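Sister chromatid cohesion protein (Chaetomium thermophilum, PDB 5T8V) probably loads cohesin onto chromatin as the Scc2 cohesin loader, of which this chain is the C-terminal fragment built largely from helical HEAT repeats. Local coordinates at residues Lys190-Leu194 against Ser243-Thr247; Trp108-Val113 against Glu181-Leu186; Tyr939-Ala943 against Leu989-Met995. All blocks are in the same frame, centred on the assembly; numbering follows the deposited sequence.

Contact 1 (Lys190-Leu194 against Ser243-Thr247)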
# COMPACT_ATOMS: atom_id res chain seq x y z
N LYS A 190 -12.38 30.56 -50.62
CA LYS A 190 -12.65 30.94 -49.23
C LYS A 190 -13.61 32.12 -49.13
O LYS A 190 -14.67 32.01 -48.50
CB LYS A 190 -11.35 31.34 -48.52
CG LYS A 190 -10.35 30.23 -48.31
CD LYS A 190 -9.10 30.79 -47.64
CE LYS A 190 -8.08 29.70 -47.36
NZ LYS A 190 -7.61 29.04 -48.62
N ARG A 191 -13.24 33.26 -49.72
CA ARG A 191 -13.97 34.50 -49.47
C ARG A 191 -15.42 34.39 -49.89
O ARG A 191 -16.28 35.09 -49.34
CB ARG A 191 -13.31 35.66 -50.21
CG ARG A 191 -13.66 37.02 -49.61
CD ARG A 191 -12.79 38.13 -50.18
NE ARG A 191 -12.67 39.24 -49.24
CZ ARG A 191 -11.83 40.26 -49.40
NH1 ARG A 191 -11.03 40.32 -50.46
NH2 ARG A 191 -11.79 41.22 -48.49
N ARG A 192 -15.72 33.53 -50.86
CA ARG A 192 -17.11 33.30 -51.23
C ARG A 192 -17.76 32.29 -50.30
O ARG A 192 -18.98 32.33 -50.10
CB ARG A 192 -17.20 32.82 -52.68
CG ARG A 192 -16.60 33.79 -53.68
CD ARG A 192 -16.96 33.42 -55.11
NE ARG A 192 -18.40 33.50 -55.35
CZ ARG A 192 -18.99 33.22 -56.51
NH1 ARG A 192 -18.27 32.84 -57.55
NH2 ARG A 192 -20.31 33.33 -56.62
N ILE A 193 -16.98 31.38 -49.71
CA ILE A 193 -17.57 30.40 -48.80
C ILE A 193 -17.96 31.06 -47.47
O ILE A 193 -19.01 30.74 -46.90
CB ILE A 193 -16.61 29.22 -48.57
CG1 ILE A 193 -16.36 28.50 -49.90
CG2 ILE A 193 -17.19 28.25 -47.54
CD1 ILE A 193 -15.29 27.44 -49.82
N LEU A 194 -17.13 31.97 -46.96
CA LEU A 194 -17.36 32.50 -45.62
C LEU A 194 -18.73 33.14 -45.45
O LEU A 194 -19.44 32.78 -44.49
CB LEU A 194 -16.26 33.51 -45.27
CG LEU A 194 -15.18 32.99 -44.33
CD1 LEU A 194 -14.50 31.75 -44.90
CD2 LEU A 194 -14.15 34.08 -44.04
N SER A 243 -7.45 22.82 -43.32
CA SER A 243 -8.86 23.20 -43.29
C SER A 243 -9.13 24.21 -44.39
O SER A 243 -8.33 25.13 -44.61
CB SER A 243 -9.24 23.80 -41.94
OG SER A 243 -8.47 24.95 -41.66
N VAL A 244 -10.26 24.04 -45.08
CA VAL A 244 -10.60 24.94 -46.18
C VAL A 244 -10.69 26.38 -45.69
O VAL A 244 -10.16 27.30 -46.32
CB VAL A 244 -11.92 24.49 -46.85
CG1 VAL A 244 -12.31 25.45 -47.97
CG2 VAL A 244 -11.79 23.07 -47.39
N ILE A 245 -11.36 26.58 -44.55
CA ILE A 245 -11.52 27.91 -43.96
C ILE A 245 -11.03 27.86 -42.52
O ILE A 245 -10.67 26.81 -41.99
CB ILE A 245 -12.98 28.40 -44.03
CG1 ILE A 245 -13.91 27.43 -43.29
CG2 ILE A 245 -13.41 28.57 -45.48
CD1 ILE A 245 -15.35 27.90 -43.20
N GLU A 246 -11.01 29.03 -41.89
CA GLU A 246 -10.55 29.13 -40.51
C GLU A 246 -11.37 28.23 -39.60
O GLU A 246 -12.60 28.29 -39.60
CB GLU A 246 -10.62 30.58 -40.04
CG GLU A 246 -9.57 31.49 -40.66
CD GLU A 246 -9.69 32.93 -40.20
OE1 GLU A 246 -10.67 33.25 -39.49
OE2 GLU A 246 -8.80 33.74 -40.55
N THR A 247 -10.67 27.40 -38.83
CA THR A 247 -11.34 26.47 -37.92
C THR A 247 -12.29 27.19 -36.96
O THR A 247 -13.32 26.62 -36.57
CB THR A 247 -10.28 25.70 -37.14
OG1 THR A 247 -9.33 26.61 -36.57
CG2 THR A 247 -9.54 24.72 -38.05
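Apolar packing dominates this contact, in which the N-terminal part of helix 190-213 meets the loop 243-247 that leads into helix 247-267: plain helix-to-loop packing within the HEAT-repeat array. Ile-245 is the central residue: its CG2 lies 3.4 Å from Leu-194 CD1 and 4.3 Å from Ile-193 CG2, so one methyl of this beta-branched residue meets two helix side chains. Val-244 adds a second point, its CG1 standing 4.0 Å from Ile-193 CD1, and Leu-186 of helix 180-187 backs both of these residues. Beta-branched residues suit this place because they put methyls close to the backbone.

Lys-190 is extended as far as CE, whose methylene packs 3.3 Å from Val-244 O; chi4 p then turns NZ to hydrogen-bond with Ser-187 O. Within the loop, Ser-243 OG donates to Ile-245 O at 2.9 Å, holding the bend that presents Val-244 and Ile-245. With only 232 Å² buried and no polar bond between the segments, the joint depends on shape and hydrophobicity rather than directional bonding.

Contact 2 (Trp108-Val113 against Glu181-Leu186); sequences WGAQDV and ELFKAL
Helix 180-187 lies against the turn that leads into helix 112-117, with CA atoms 5.2 Å apart at Gly-109 and Leu-182 and 5.1 Å apart at Ala-110 and Ala-185. Trp-108 and Gly-109 are extended (phi/psi -53/155 and -109/-174), Ala-110 and Gln-111 near helical, and Gly-109 N donates to Asp-112 OD1 at 2.7 Å. Residues 181-186 are helical, Ala-185 N bonding to Glu-181 O and Leu-186 N to Leu-182 O, both at 2.9 Å. Glu-181 (chi1 and chi2 t) accepts at OE2 a weak hydrogen bond of 3.3 Å from Ala-110 N. Leu-182 (chi1 t, chi2 p) sends CD1 to 3.4 Å from CG1 of Val-113, whose CB points toward the helix (chi1 m), and 4.3 Å from Trp-108 CB. This is helix-onto-turn packing in the N-terminal part of the chain. Small Ala-185 permits the close approach, its CB 3.8 Å from both Ala-110 CA and Val-113 CG2. Leu-186 (chi1 m, chi2 t) brings CD2 to 4.3 Å from Val-113 CG1.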
# COMPACT_ATOMS: atom_id res chain seq x y z
N TRP A 108 -15.96 15.58 -56.19
CA TRP A 108 -15.94 16.72 -57.09
C TRP A 108 -14.53 17.15 -57.47
O TRP A 108 -13.58 16.90 -56.73
CB TRP A 108 -16.68 17.91 -56.46
CG TRP A 108 -18.17 17.90 -56.68
CD1 TRP A 108 -18.90 16.94 -57.33
CD2 TRP A 108 -19.10 18.90 -56.26
NE1 TRP A 108 -20.23 17.28 -57.33
CE2 TRP A 108 -20.38 18.48 -56.68
CE3 TRP A 108 -18.99 20.11 -55.56
CZ2 TRP A 108 -21.53 19.22 -56.44
CZ3 TRP A 108 -20.13 20.84 -55.32
CH2 TRP A 108 -21.39 20.40 -55.75
N GLY A 109 -14.40 17.78 -58.64
CA GLY A 109 -13.14 18.34 -59.08
C GLY A 109 -13.14 19.86 -59.05
O GLY A 109 -14.08 20.50 -58.58
N ALA A 110 -12.06 20.43 -59.58
CA ALA A 110 -11.88 21.87 -59.51
C ALA A 110 -12.93 22.63 -60.32
O ALA A 110 -13.10 23.83 -60.11
CB ALA A 110 -10.49 22.24 -60.00
N GLN A 111 -13.64 21.96 -61.23
CA GLN A 111 -14.67 22.63 -62.02
C GLN A 111 -16.08 22.40 -61.50
O GLN A 111 -16.96 23.23 -61.77
CB GLN A 111 -14.60 22.16 -63.48
CG GLN A 111 -15.52 22.95 -64.40
CD GLN A 111 -15.23 22.72 -65.87
OE1 GLN A 111 -14.35 21.93 -66.23
NE2 GLN A 111 -15.97 23.41 -66.73
N ASP A 112 -16.31 21.32 -60.75
CA ASP A 112 -17.62 21.13 -60.13
C ASP A 112 -17.91 22.24 -59.12
O ASP A 112 -19.07 22.62 -58.92
CB ASP A 112 -17.68 19.77 -59.44
CG ASP A 112 -17.37 18.63 -60.39
OD1 ASP A 112 -16.18 18.28 -60.54
OD2 ASP A 112 -18.32 18.08 -60.99
N VAL A 113 -16.86 22.78 -58.49
CA VAL A 113 -17.05 23.88 -57.55
C VAL A 113 -17.38 25.18 -58.27
O VAL A 113 -17.96 26.08 -57.66
CB VAL A 113 -15.81 24.07 -56.65
CG1 VAL A 113 -15.36 22.74 -56.06
CG2 VAL A 113 -14.68 24.73 -57.43
N GLU A 181 -7.56 17.93 -55.13
CA GLU A 181 -8.03 18.94 -56.08
C GLU A 181 -9.20 19.74 -55.51
O GLU A 181 -9.20 20.97 -55.56
CB GLU A 181 -8.44 18.26 -57.39
CG GLU A 181 -8.65 19.22 -58.55
CD GLU A 181 -9.10 18.51 -59.81
OE1 GLU A 181 -9.27 17.28 -59.78
OE2 GLU A 181 -9.29 19.19 -60.84
N LEU A 182 -10.19 19.05 -54.95
CA LEU A 182 -11.34 19.74 -54.37
C LEU A 182 -10.90 20.66 -53.23
O LEU A 182 -11.37 21.80 -53.13
CB LEU A 182 -12.37 18.72 -53.88
CG LEU A 182 -13.56 19.28 -53.10
CD1 LEU A 182 -14.27 20.37 -53.90
CD2 LEU A 182 -14.53 18.17 -52.75
N PHE A 183 -10.01 20.17 -52.36
CA PHE A 183 -9.53 20.98 -51.25
C PHE A 183 -8.94 22.30 -51.76
O PHE A 183 -9.31 23.38 -51.28
CB PHE A 183 -8.49 20.21 -50.44
CG PHE A 183 -7.93 20.98 -49.28
CD1 PHE A 183 -6.94 21.93 -49.46
CD2 PHE A 183 -8.40 20.75 -47.99
CE1 PHE A 183 -6.43 22.64 -48.40
CE2 PHE A 183 -7.89 21.46 -46.92
CZ PHE A 183 -6.90 22.40 -47.12
N LYS A 184 -8.03 22.22 -52.73
CA LYS A 184 -7.40 23.45 -53.21
C LYS A 184 -8.40 24.32 -53.97
O LYS A 184 -8.30 25.56 -53.93
CB LYS A 184 -6.19 23.11 -54.08
CG LYS A 184 -5.28 22.09 -53.41
CD LYS A 184 -3.84 22.15 -53.90
CE LYS A 184 -2.98 21.15 -53.15
NZ LYS A 184 -1.58 21.07 -53.65
N ALA A 185 -9.38 23.71 -54.63
CA ALA A 185 -10.40 24.47 -55.34
C ALA A 185 -11.22 25.33 -54.37
O ALA A 185 -11.36 26.54 -54.57
CB ALA A 185 -11.31 23.52 -56.11
N LEU A 186 -11.77 24.71 -53.32
CA LEU A 186 -12.54 25.48 -52.34
C LEU A 186 -11.66 26.48 -51.61
O LEU A 186 -12.07 27.63 -51.34
CB LEU A 186 -13.20 24.52 -51.35
CG LEU A 186 -14.29 23.61 -51.93
CD1 LEU A 186 -14.52 22.40 -51.04
CD2 LEU A 186 -15.59 24.39 -52.11

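Contact 3 (Tyr939-Ala943 against Leu989-Met995)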
# COMPACT_ATOMS: atom_id res chain seq x y z
N TYR A 939 59.33 -22.45 28.93
CA TYR A 939 58.05 -22.93 29.43
C TYR A 939 58.09 -23.27 30.91
O TYR A 939 57.08 -23.70 31.47
CB TYR A 939 57.59 -24.17 28.65
CG TYR A 939 57.55 -23.98 27.15
CD1 TYR A 939 58.69 -24.18 26.37
CD2 TYR A 939 56.38 -23.60 26.50
CE1 TYR A 939 58.66 -24.01 25.00
CE2 TYR A 939 56.34 -23.43 25.13
CZ TYR A 939 57.48 -23.63 24.38
OH TYR A 939 57.45 -23.46 23.02
N GLU A 940 59.24 -23.09 31.57
CA GLU A 940 59.35 -23.44 32.98
C GLU A 940 58.39 -22.67 33.88
O GLU A 940 57.90 -23.26 34.86
CB GLU A 940 60.80 -23.24 33.45
CG GLU A 940 61.05 -23.66 34.90
CD GLU A 940 60.74 -22.56 35.90
OE1 GLU A 940 60.84 -21.37 35.54
OE2 GLU A 940 60.40 -22.89 37.06
N PRO A 941 58.09 -21.38 33.65
CA PRO A 941 57.11 -20.72 34.53
C PRO A 941 55.74 -21.38 34.52
O PRO A 941 55.13 -21.56 35.58
CB PRO A 941 57.07 -19.28 34.00
CG PRO A 941 57.76 -19.31 32.68
CD PRO A 941 58.74 -20.42 32.74
N LEU A 942 55.24 -21.74 33.34
CA LEU A 942 53.97 -22.45 33.27
C LEU A 942 54.04 -23.78 34.01
O LEU A 942 53.20 -24.08 34.86
CB LEU A 942 53.57 -22.67 31.81
CG LEU A 942 53.08 -21.44 31.04
CD1 LEU A 942 52.92 -21.76 29.57
CD2 LEU A 942 51.77 -20.94 31.63
N ALA A 943 55.06 -24.59 33.70
CA ALA A 943 55.23 -25.86 34.39
C ALA A 943 55.26 -25.66 35.90
O ALA A 943 54.70 -26.47 36.66
CB ALA A 943 56.51 -26.55 33.92
N LEU A 989 52.03 -29.39 28.31
CA LEU A 989 53.48 -29.45 28.47
C LEU A 989 53.99 -30.89 28.38
O LEU A 989 54.75 -31.35 29.23
CB LEU A 989 53.87 -28.81 29.79
CG LEU A 989 53.49 -27.33 29.95
CD1 LEU A 989 53.71 -26.87 31.38
CD2 LEU A 989 54.27 -26.46 28.98
N ASP A 990 53.56 -31.60 27.34
CA ASP A 990 54.00 -32.98 27.17
C ASP A 990 55.49 -33.06 26.83
O ASP A 990 56.14 -34.07 27.14
CB ASP A 990 53.18 -33.67 26.08
CG ASP A 990 51.70 -33.73 26.42
OD1 ASP A 990 51.36 -33.56 27.61
OD2 ASP A 990 50.89 -33.95 25.50
N SER A 991 56.04 -32.02 26.20
CA SER A 991 57.46 -32.02 25.89
C SER A 991 58.32 -31.90 27.14
O SER A 991 59.49 -32.33 27.11
CB SER A 991 57.78 -30.87 24.92
OG SER A 991 57.50 -29.62 25.51
N HIS A 992 57.79 -31.34 28.22
CA HIS A 992 58.51 -31.23 29.49
C HIS A 992 58.13 -32.36 30.43
O HIS A 992 57.86 -32.16 31.61
CB HIS A 992 58.24 -29.87 30.13
CG HIS A 992 58.62 -28.71 29.26
ND1 HIS A 992 57.88 -28.32 28.17
CD2 HIS A 992 59.68 -27.87 29.32
CE1 HIS A 992 58.46 -27.28 27.59
NE2 HIS A 992 59.55 -26.99 28.27
N HIS A 993 58.12 -33.59 29.90
CA HIS A 993 57.80 -34.75 30.72
C HIS A 993 58.83 -35.01 31.81
O HIS A 993 58.59 -35.87 32.67
CB HIS A 993 57.66 -35.99 29.83
CG HIS A 993 58.89 -36.31 29.04
ND1 HIS A 993 59.25 -35.62 27.91
CD2 HIS A 993 59.84 -37.26 29.22
CE1 HIS A 993 60.37 -36.12 27.42
NE2 HIS A 993 60.75 -37.12 28.20
N GLU A 994 59.95 -34.29 31.80
CA GLU A 994 60.96 -34.44 32.84
C GLU A 994 60.86 -33.39 33.93
O GLU A 994 61.20 -33.67 35.08
CB GLU A 994 62.36 -34.39 32.21
CG GLU A 994 63.37 -35.33 32.86
CD GLU A 994 63.00 -36.79 32.67
OE1 GLU A 994 62.28 -37.10 31.70
OE2 GLU A 994 63.42 -37.63 33.50
N MET A 995 60.41 -32.18 33.59
CA MET A 995 60.22 -31.14 34.60
C MET A 995 59.22 -31.56 35.67
O MET A 995 59.28 -31.04 36.79
CB MET A 995 59.75 -29.84 33.93
CG MET A 995 59.39 -28.72 34.89
SD MET A 995 60.76 -28.20 35.95
CE MET A 995 59.95 -26.99 36.99
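This is a side-chain packing contact between the start of one helix and an interhelical loop, in the helical array of a HEAT-repeat protein and far from the centre of the chain. Tyr-939 occupies the N-cap position of helix 940-960, whose first turn is marked by Ala-943 N bonding to Tyr-939 O at 3.1 Å. Facing it, 989-995 follows helix 969-986 and coils through two successive turns: His-992 N bonds to Leu-989 O at 3.2 Å, and Met-995 N bonds weakly to His-992 O at 3.2 Å. This three-residue spacing directs Leu-989, His-992 and Met-995 toward the helix start.

Leu-989 makes the widest set of contacts. Its CD1 lies 3.5 Å from Ala-943 N, 3.8 Å from Ala-943 CB and 4.2 Å from Leu-942 CB, and its CD2 is 4.0 Å from Tyr-939 CB. Trp-930 of helix 919-935 and Phe-996 also pack on this leucine. The small Ala-943 accepts Met-995 as well, with CB and Met-995 CG 3.7 Å apart, while the flexible thioether chain reaches on to place CE 4.1 Å from Glu-940 CG. Toward the surface, the rings of Tyr-939 and His-992 meet obliquely, centroids 5.1 Å apart and planes at 58°; His-992 brings its ring edge, CE1, to 3.3 Å from Tyr-939 CD1.

The chemistry is therefore graded: aliphatic groups fill the buried part, whereas aromatic and amphipathic side chains, able to tolerate water, border it. With no polar bond between the segments, the joint rests on van der Waals packing and the hydrophobic effect.

How the contacts relate
From the N terminus, contact 2 closes first, bringing helix 180-187 back to the turn before helix 112-117, across that helix and helices 120-136 and 149-172. Contact 1 opens almost at once and closes before helix 247-267, enclosing the rest of helix 190-213 and helix 218-232. The two are in series yet adjoin, centres 13 Å apart: Leu-186 CB meets Val-244 CG1 at 3.6 Å, so helix 180-187, part of contact 2, also packs against contact 1. Contact 3 closes a similarly short loop through helices 940-960 and 969-986, about 119 Å from contact 1 between centres, on the opposite side of the chain's centre. Each ties a helix or its start to an interhelical loop or turn.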